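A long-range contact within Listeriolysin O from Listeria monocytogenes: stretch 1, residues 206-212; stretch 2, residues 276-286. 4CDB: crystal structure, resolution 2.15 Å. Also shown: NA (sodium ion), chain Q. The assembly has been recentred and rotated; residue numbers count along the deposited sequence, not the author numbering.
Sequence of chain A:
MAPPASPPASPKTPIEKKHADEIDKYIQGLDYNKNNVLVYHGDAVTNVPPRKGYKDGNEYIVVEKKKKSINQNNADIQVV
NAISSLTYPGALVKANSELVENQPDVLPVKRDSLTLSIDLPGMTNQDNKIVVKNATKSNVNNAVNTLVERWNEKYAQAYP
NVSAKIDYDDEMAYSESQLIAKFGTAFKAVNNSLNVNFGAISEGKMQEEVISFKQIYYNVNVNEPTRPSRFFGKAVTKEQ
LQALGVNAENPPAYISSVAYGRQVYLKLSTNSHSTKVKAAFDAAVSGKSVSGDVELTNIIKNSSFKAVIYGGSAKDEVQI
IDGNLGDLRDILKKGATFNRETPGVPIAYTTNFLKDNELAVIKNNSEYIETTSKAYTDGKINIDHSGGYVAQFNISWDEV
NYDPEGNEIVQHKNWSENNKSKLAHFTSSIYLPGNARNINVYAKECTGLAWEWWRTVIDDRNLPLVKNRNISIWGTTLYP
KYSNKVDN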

ATOM      1  N   MET A 206       7.760  -9.797  -9.939  1.00 63.45           N
ATOM      2  CA  MET A 206       6.592  -9.944  -9.076  1.00 58.94           C
ATOM      3  C   MET A 206       5.894  -8.613  -8.787  1.00 54.81           C
ATOM      4  O   MET A 206       6.445  -7.541  -9.039  1.00 54.86           O
ATOM      5  N   GLN A 207       4.674  -8.696  -8.262  1.00 52.93           N
ATOM      6  CA  GLN A 207       3.922  -7.515  -7.851  1.00 55.21           C
ATOM      7  C   GLN A 207       3.493  -7.648  -6.394  1.00 55.54           C
ATOM      8  O   GLN A 207       2.957  -8.681  -5.990  1.00 54.51           O
ATOM      9  N   GLU A 208       3.735  -6.606  -5.603  1.00 50.49           N
ATOM     10  CA  GLU A 208       3.403  -6.644  -4.183  1.00 49.31           C
ATOM     11  C   GLU A 208       2.595  -5.432  -3.734  1.00 47.66           C
ATOM     12  O   GLU A 208       2.790  -4.322  -4.228  1.00 44.40           O
ATOM     13  N   GLU A 209       1.682  -5.658  -2.796  1.00 47.14           N
ATOM     14  CA  GLU A 209       0.908  -4.574  -2.204  1.00 45.76           C
ATOM     15  C   GLU A 209       1.068  -4.578  -0.687  1.00 43.25           C
ATOM     16  O   GLU A 209       1.111  -5.639  -0.061  1.00 41.55           O
ATOM     17  N   VAL A 210       1.167  -3.386  -0.107  1.00 38.27           N
ATOM     18  CA  VAL A 210       1.261  -3.243   1.341  1.00 39.37           C
ATOM     19  C   VAL A 210      -0.015  -2.611   1.886  1.00 37.87           C
ATOM     20  O   VAL A 210      -0.476  -1.586   1.381  1.00 37.52           O
ATOM     21  N   ILE A 211      -0.585  -3.238   2.910  1.00 35.90           N
ATOM     22  CA  ILE A 211      -1.842  -2.785   3.488  1.00 35.48           C
ATOM     23  C   ILE A 211      -1.701  -2.494   4.983  1.00 39.10           C
ATOM     24  O   ILE A 211      -1.102  -3.277   5.722  1.00 36.65           O
ATOM     25  N   SER A 212      -2.245  -1.360   5.416  1.00 39.06           N
ATOM     26  CA  SER A 212      -2.317  -1.029   6.835  1.00 40.29           C
ATOM     27  C   SER A 212      -3.781  -1.033   7.274  1.00 37.38           C
ATOM     28  O   SER A 212      -4.582  -0.229   6.795  1.00 37.77           O
ATOM     29  N   LYS A 276      -4.427  -6.645 -13.587  1.00 71.70           N
ATOM     30  CA  LYS A 276      -5.625  -6.702 -12.754  1.00 72.51           C
ATOM     31  C   LYS A 276      -5.323  -7.104 -11.313  1.00 68.64           C
ATOM     32  O   LYS A 276      -6.241  -7.340 -10.525  1.00 71.10           O
ATOM     33  N   VAL A 277      -4.039  -7.182 -10.977  1.00 63.67           N
ATOM     34  CA  VAL A 277      -3.607  -7.639  -9.659  1.00 60.00           C
ATOM     35  C   VAL A 277      -4.202  -6.813  -8.515  1.00 58.55           C
ATOM     36  O   VAL A 277      -4.645  -7.368  -7.508  1.00 55.52           O
ATOM     37  N   LYS A 278      -4.229  -5.494  -8.685  1.00 59.84           N
ATOM     38  CA  LYS A 278      -4.816  -4.601  -7.690  1.00 62.85           C
ATOM     39  C   LYS A 278      -6.283  -4.945  -7.437  1.00 64.76           C
ATOM     40  O   LYS A 278      -6.694  -5.137  -6.293  1.00 65.37           O
ATOM     41  N   ALA A 279      -7.061  -5.033  -8.512  1.00 64.85           N
ATOM     42  CA  ALA A 279      -8.478  -5.371  -8.416  1.00 63.65           C
ATOM     43  C   ALA A 279      -8.673  -6.749  -7.792  1.00 61.82           C
ATOM     44  O   ALA A 279      -9.601  -6.962  -7.011  1.00 62.82           O
ATOM     45  N   ALA A 280      -7.792  -7.679  -8.142  1.00 61.49           N
ATOM     46  CA  ALA A 280      -7.816  -9.015  -7.562  1.00 61.52           C
ATOM     47  C   ALA A 280      -7.541  -8.951  -6.064  1.00 62.75           C
ATOM     48  O   ALA A 280      -8.233  -9.592  -5.270  1.00 67.17           O
ATOM     49  N   PHE A 281      -6.525  -8.179  -5.690  1.00 58.59           N
ATOM     50  CA  PHE A 281      -6.177  -7.977  -4.288  1.00 56.54           C
ATOM     51  C   PHE A 281      -7.333  -7.334  -3.528  1.00 61.74           C
ATOM     52  O   PHE A 281      -7.640  -7.727  -2.403  1.00 63.59           O
ATOM     53  N   ASP A 282      -7.971  -6.347  -4.151  1.00 66.76           N
ATOM     54  CA  ASP A 282      -9.090  -5.638  -3.535  1.00 72.86           C
ATOM     55  C   ASP A 282     -10.252  -6.575  -3.202  1.00 72.54           C
ATOM     56  O   ASP A 282     -10.911  -6.420  -2.172  1.00 70.39           O
ATOM     57  N   ALA A 283     -10.493  -7.546  -4.077  1.00 73.42           N
ATOM     58  CA  ALA A 283     -11.601  -8.482  -3.910  1.00 74.07           C
ATOM     59  C   ALA A 283     -11.326  -9.497  -2.804  1.00 75.95           C
ATOM     60  O   ALA A 283     -12.220  -9.843  -2.031  1.00 80.03           O
ATOM     61  N   ALA A 284     -10.085  -9.964  -2.726  1.00 70.81           N
ATOM     62  CA  ALA A 284      -9.702 -10.957  -1.726  1.00 68.71           C
ATOM     63  C   ALA A 284      -9.715 -10.380  -0.312  1.00 71.87           C
ATOM     64  O   ALA A 284      -9.713 -11.120   0.672  1.00 72.11           O
ATOM     65  N   VAL A 285      -9.731  -9.056  -0.222  1.00 72.38           N
ATOM     66  CA  VAL A 285      -9.726  -8.367   1.062  1.00 74.80           C
ATOM     67  C   VAL A 285     -11.140  -8.000   1.520  1.00 81.58           C
ATOM     68  O   VAL A 285     -11.478  -8.137   2.697  1.00 82.54           O
ATOM     69  N   SER A 286     -11.969  -7.558   0.580  1.00 85.82           N
ATOM     70  CA  SER A 286     -13.280  -7.001   0.911  1.00 91.05           C
ATOM     71  C   SER A 286     -14.397  -8.032   1.104  1.00 96.28           C
ATOM     72  O   SER A 286     -15.474  -7.692   1.594  1.00 98.14           O
TER

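A helix packed against a β-strand usually meets it through two periodicities, every second residue of the strand and every third or fourth of the helix, and this contact in listeriolysin O is a compact example. From the strand, Gln207, Glu209 and Ile211 point their CA-to-CB bonds toward the helix, while Glu208, between the first two, points away; from the helix, Val277, Phe281 and Val285 point toward the strand. The axes approach to 9.8 Å with 42° between their directions, and the two stretches bury 322 Å² in all.

The purely apolar contact lies at the far end. Ile211 (m, then t) extends its CD1 to within 4.0 Å of CG2 of Val285, itself a t rotamer. At the near end packing is mixed: Gln207 (m, t) brings its NE2 to 3.3 Å from CG2 of Val277, also t, so an amide rests against a methyl. Between them Phe281, with chi1 in m, offers its ring edge to the strand backbone, where its CZ lies 4.4 Å from O of Gln207.

The polar centre is Glu209, whose extended t, t side chain has the largest area covered by the opposing stretch. OE1 of Glu209 sits 3.2 Å from CD2 of Phe281, and OE2 of Glu209 is 3.2 Å from CE of Lys278. No hydrogen bond crosses the interface; the polar link is a sodium ion. Glu209 binds the sodium ion NA through OE1 at 2.6 Å and OE2 at 2.8 Å, and OD1 of Asp282 (m) binds NA at 2.8 Å. The cation lies between two carboxylates that would otherwise repel, with OE2 of Glu209 4.3 Å from OD1 of Asp282.

Within the helix, Lys278 (t, p, t, p) adds a second positive charge: its NZ forms a salt bridge with OD1 of Asp282 at 2.8 Å, one turn onward.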

ATOM      1  CB  MET A 206       6.982 -10.622  -7.760  1.00 56.98           C
ATOM      2  CG  MET A 206       7.878  -9.776  -6.872  1.00 60.22           C
ATOM      3  SD  MET A 206       8.069 -10.463  -5.217  1.00126.11           S
ATOM      4  CE  MET A 206       8.652 -12.113  -5.601  1.00 55.51           C
ATOM      5  CB  GLN A 207       2.696  -7.311  -8.743  1.00 55.15           C
ATOM      6  CG  GLN A 207       3.022  -7.013 -10.196  1.00 53.66           C
ATOM      7  CD  GLN A 207       1.811  -6.551 -10.982  1.00 56.44           C
ATOM      8  OE1 GLN A 207       1.342  -5.425 -10.815  1.00 52.89           O
ATOM      9  NE2 GLN A 207       1.297  -7.422 -11.843  1.00 60.58           N
ATOM     10  CB  GLU A 208       4.668  -6.784  -3.330  1.00 50.62           C
ATOM     11  CG  GLU A 208       5.454  -8.057  -3.600  1.00 58.59           C
ATOM     12  CD  GLU A 208       6.502  -8.346  -2.541  1.00 64.67           C
ATOM     13  OE1 GLU A 208       7.203  -7.405  -2.118  1.00 65.15           O
ATOM     14  OE2 GLU A 208       6.629  -9.522  -2.139  1.00 69.33           O
ATOM     15  CB  GLU A 209      -0.571  -4.694  -2.576  1.00 43.57           C
ATOM     16  CG  GLU A 209      -1.409  -3.490  -2.166  1.00 48.73           C
ATOM     17  CD  GLU A 209      -2.895  -3.710  -2.374  1.00 58.75           C
ATOM     18  OE1 GLU A 209      -3.340  -4.875  -2.318  1.00 62.71           O
ATOM     19  OE2 GLU A 209      -3.617  -2.715  -2.591  1.00 63.83           O
ATOM     20  CB  VAL A 210       2.485  -2.406   1.742  1.00 39.08           C
ATOM     21  CG1 VAL A 210       2.491  -2.148   3.241  1.00 41.87           C
ATOM     22  CG2 VAL A 210       3.755  -3.119   1.325  1.00 37.36           C
ATOM     23  CB  ILE A 211      -2.955  -3.836   3.284  1.00 38.10           C
ATOM     24  CG1 ILE A 211      -3.170  -4.109   1.795  1.00 43.20           C
ATOM     25  CG2 ILE A 211      -4.252  -3.390   3.936  1.00 36.44           C
ATOM     26  CD1 ILE A 211      -4.214  -5.163   1.519  1.00 48.10           C
ATOM     27  CB  SER A 212      -1.686   0.339   7.097  1.00 43.69           C
ATOM     28  OG  SER A 212      -1.638   0.626   8.483  1.00 54.03           O
ATOM     29  CB  LYS A 276      -6.639  -7.682 -13.348  1.00 76.62           C
ATOM     30  CG  LYS A 276      -7.429  -7.145 -14.526  1.00 80.21           C
ATOM     31  CD  LYS A 276      -8.447  -8.170 -14.998  1.00 83.27           C
ATOM     32  CE  LYS A 276      -9.480  -7.547 -15.922  1.00 85.78           C
ATOM     33  NZ  LYS A 276      -8.857  -6.925 -17.122  1.00 86.70           N
ATOM     34  CB  VAL A 277      -2.067  -7.673  -9.555  1.00 55.22           C
ATOM     35  CG1 VAL A 277      -1.626  -8.020  -8.146  1.00 54.16           C
ATOM     36  CG2 VAL A 277      -1.501  -8.674 -10.550  1.00 53.56           C
ATOM     37  CB  LYS A 278      -4.690  -3.140  -8.135  1.00 64.98           C
ATOM     38  CG  LYS A 278      -5.213  -2.121  -7.128  1.00 68.72           C
ATOM     39  CD  LYS A 278      -4.317  -2.033  -5.900  1.00 71.44           C
ATOM     40  CE  LYS A 278      -4.712  -0.872  -4.993  1.00 74.38           C
ATOM     41  NZ  LYS A 278      -6.068  -1.043  -4.397  1.00 74.82           N
ATOM     42  CB  ALA A 279      -9.131  -5.314  -9.786  1.00 64.78           C
ATOM     43  CB  ALA A 280      -6.801  -9.906  -8.251  1.00 56.54           C
ATOM     44  CB  PHE A 281      -4.925  -7.103  -4.161  1.00 51.47           C
ATOM     45  CG  PHE A 281      -3.633  -7.840  -4.404  1.00 47.96           C
ATOM     46  CD1 PHE A 281      -3.617  -9.214  -4.582  1.00 52.53           C
ATOM     47  CD2 PHE A 281      -2.430  -7.152  -4.441  1.00 48.54           C
ATOM     48  CE1 PHE A 281      -2.426  -9.888  -4.799  1.00 51.92           C
ATOM     49  CE2 PHE A 281      -1.236  -7.819  -4.657  1.00 48.39           C
ATOM     50  CZ  PHE A 281      -1.234  -9.190  -4.836  1.00 50.18           C
ATOM     51  CB  ASP A 282      -9.581  -4.504  -4.442  1.00 77.43           C
ATOM     52  CG  ASP A 282      -8.536  -3.421  -4.642  1.00 84.13           C
ATOM     53  OD1 ASP A 282      -7.692  -3.229  -3.742  1.00 86.34           O
ATOM     54  OD2 ASP A 282      -8.561  -2.759  -5.702  1.00 85.98           O
ATOM     55  CB  ALA A 283     -11.895  -9.194  -5.225  1.00 71.83           C
ATOM     56  CB  ALA A 284      -8.334 -11.530  -2.049  1.00 65.82           C
ATOM     57  CB  VAL A 285      -8.849  -7.095   0.996  1.00 68.77           C
ATOM     58  CG1 VAL A 285      -9.150  -6.162   2.157  1.00 68.65           C
ATOM     59  CG2 VAL A 285      -7.375  -7.471   0.969  1.00 65.47           C
ATOM     60  CB  SER A 286     -13.698  -5.977  -0.149  1.00 90.37           C
ATOM     61  OG  SER A 286     -13.722  -6.562  -1.438  1.00 91.27           O
TER
HETATM   62 NA    NA Q1542      -5.855  -4.284  -1.902  1.00 84.59          NA